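Local coordinates for protein tyrosine aminotransferase (PDB 4IX8) that probably transfers the amino group of tyrosine to 2-oxoglutarate with the help of pyridoxal 5'-phosphate, at residues I164-C167 with A168-P172. Residues are numbered along the deposited sequence; the frame is centred on the assembly and turned at random.
Sequences ILVC and APSFP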
ATOM      1  N   ILE A 164       8.404 -11.308  17.547  1.00 25.64           N
ATOM      2  CA  ILE A 164       7.031 -11.181  18.056  1.00 26.64           C
ATOM      3  C   ILE A 164       6.373 -12.549  18.137  1.00 27.64           C
ATOM      4  O   ILE A 164       6.769 -13.470  17.424  1.00 23.25           O
ATOM      5  CB  ILE A 164       6.146 -10.272  17.196  1.00 24.07           C
ATOM      6  CG1 ILE A 164       6.176 -10.706  15.737  1.00 24.52           C
ATOM      7  CG2 ILE A 164       6.608  -8.833  17.289  1.00 27.85           C
ATOM      8  CD1 ILE A 164       5.129  -9.979  14.920  1.00 24.66           C
ATOM      9  N   LEU A 165       5.401 -12.682  19.041  1.00 27.23           N
ATOM     10  CA  LEU A 165       4.662 -13.911  19.220  1.00 27.71           C
ATOM     11  C   LEU A 165       3.435 -13.813  18.362  1.00 24.85           C
ATOM     12  O   LEU A 165       2.640 -12.904  18.542  1.00 25.48           O
ATOM     13  CB  LEU A 165       4.288 -14.161  20.692  1.00 24.62           C
ATOM     14  CG  LEU A 165       5.477 -14.289  21.659  1.00 32.10           C
ATOM     15  CD1 LEU A 165       5.025 -14.743  23.028  1.00 32.86           C
ATOM     16  CD2 LEU A 165       6.465 -15.245  21.174  1.00 29.99           C
ATOM     17  N   VAL A 166       3.312 -14.744  17.415  1.00 28.35           N
ATOM     18  CA  VAL A 166       2.197 -14.787  16.445  1.00 26.51           C
ATOM     19  C   VAL A 166       1.525 -16.165  16.462  1.00 24.31           C
ATOM     20  O   VAL A 166       2.212 -17.191  16.549  1.00 26.62           O
ATOM     21  CB  VAL A 166       2.654 -14.528  15.037  1.00 22.90           C
ATOM     22  CG1 VAL A 166       1.455 -14.487  14.084  1.00 25.50           C
ATOM     23  CG2 VAL A 166       3.460 -13.217  14.978  1.00 26.70           C
ATOM     24  N   CYS A 167       0.195 -16.202  16.429  1.00 29.27           N
ATOM     25  CA  CYS A 167      -0.510 -17.477  16.390  1.00 31.55           C
ATOM     26  C   CYS A 167      -0.156 -18.248  15.122  1.00 29.52           C
ATOM     27  O   CYS A 167       0.140 -17.659  14.089  1.00 31.70           O
ATOM     28  CB  CYS A 167      -2.016 -17.264  16.490  1.00 27.74           C
ATOM     29  SG  CYS A 167      -2.520 -16.112  15.231  1.00 30.66           S
ATOM     30  N   ALA A 168      -0.194 -19.575  15.219  1.00 30.74           N
ATOM     31  CA  ALA A 168      -0.174 -20.485  14.056  1.00 33.98           C
ATOM     32  C   ALA A 168      -1.288 -21.483  14.306  1.00 29.71           C
ATOM     33  O   ALA A 168      -1.360 -22.048  15.379  1.00 33.12           O
ATOM     34  CB  ALA A 168       1.135 -21.209  13.903  1.00 31.12           C
ATOM     35  N   PRO A 169      -2.160 -21.722  13.321  1.00 37.51           N
ATOM     36  CA  PRO A 169      -2.115 -21.171  11.968  1.00 31.12           C
ATOM     37  C   PRO A 169      -2.622 -19.750  11.895  1.00 31.36           C
ATOM     38  O   PRO A 169      -3.412 -19.314  12.728  1.00 30.58           O
ATOM     39  CB  PRO A 169      -3.014 -22.120  11.175  1.00 40.77           C
ATOM     40  CG  PRO A 169      -4.003 -22.628  12.171  1.00 42.28           C
ATOM     41  CD  PRO A 169      -3.251 -22.698  13.491  1.00 38.25           C
ATOM     42  N   SER A 170      -2.181 -19.037  10.872  1.00 27.03           N
ATOM     43  CA  SER A 170      -2.436 -17.627  10.784  1.00 29.53           C
ATOM     44  C   SER A 170      -2.433 -17.161   9.361  1.00 26.18           C
ATOM     45  O   SER A 170      -1.677 -17.677   8.528  1.00 28.89           O
ATOM     46  CB  SER A 170      -1.369 -16.840  11.579  1.00 29.53           C
ATOM     47  OG  SER A 170      -0.070 -17.269  11.202  1.00 32.14           O
ATOM     48  N   PHE A 171      -3.221 -16.114   9.134  1.00 30.68           N
ATOM     49  CA  PHE A 171      -3.162 -15.267   7.941  1.00 25.76           C
ATOM     50  C   PHE A 171      -1.691 -14.984   7.650  1.00 26.41           C
ATOM     51  O   PHE A 171      -0.992 -14.499   8.514  1.00 26.61           O
ATOM     52  CB  PHE A 171      -3.920 -13.960   8.211  1.00 27.52           C
ATOM     53  CG  PHE A 171      -3.909 -12.973   7.069  1.00 27.58           C
ATOM     54  CD1 PHE A 171      -4.404 -13.305   5.824  1.00 33.59           C
ATOM     55  CD2 PHE A 171      -3.441 -11.681   7.267  1.00 28.54           C
ATOM     56  CE1 PHE A 171      -4.397 -12.366   4.775  1.00 37.48           C
ATOM     57  CE2 PHE A 171      -3.435 -10.748   6.238  1.00 27.85           C
ATOM     58  CZ  PHE A 171      -3.896 -11.091   4.990  1.00 33.27           C
ATOM     59  N   PRO A 172      -1.204 -15.337   6.458  1.00 34.04           N
ATOM     60  CA  PRO A 172       0.255 -15.379   6.274  1.00 28.04           C
ATOM     61  C   PRO A 172       1.011 -14.033   6.300  1.00 33.31           C
ATOM     62  O   PRO A 172       2.239 -14.049   6.341  1.00 27.69           O
ATOM     63  CB  PRO A 172       0.425 -16.011   4.889  1.00 29.21           C
ATOM     64  CG  PRO A 172      -0.940 -16.495   4.446  1.00 34.17           C
ATOM     65  CD  PRO A 172      -1.966 -15.854   5.300  1.00 33.35           C
TER
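Ser-170 turns back on the end of the strand it follows, its OG lying 2.9 Å from Cys-167 O in a weak hydrogen bond. CB of Ser-170 crowds that oxygen at 3.0 Å, so Cys-167 O lies beside the CB-OG bond and not beyond OG, with a CB-OG...O angle of only about 81°. A chi1 of 50°, with OG between the backbone N and the carbonyl carbon of Ser-170, keeps the hydroxyl on the side of Cys-167 O. SG of Cys-167 packs against Ser-170 CB at 3.9 Å, a van der Waals contact, while Val-166 CG1 comes within 4.3 Å of Ser-170 OG. The cis peptide between Ala-168 and Pro-169 bends the chain sharply as strand 163-168 ends and helps bring Ser-170 back to Cys-167. Further out, Cys-167 rests on Tyr-188 and Leu-190 of the parallel neighbour 184-191, and Pro-169 packs on Cys-223. The bend thus belongs to the strand-to-helix connection that leads from the large mixed sheet into helix 173-181. Here a side-chain hydroxyl meets a buried main-chain carbonyl side-on; so weak a bond probably adds to the cis peptide without holding the bend by itself.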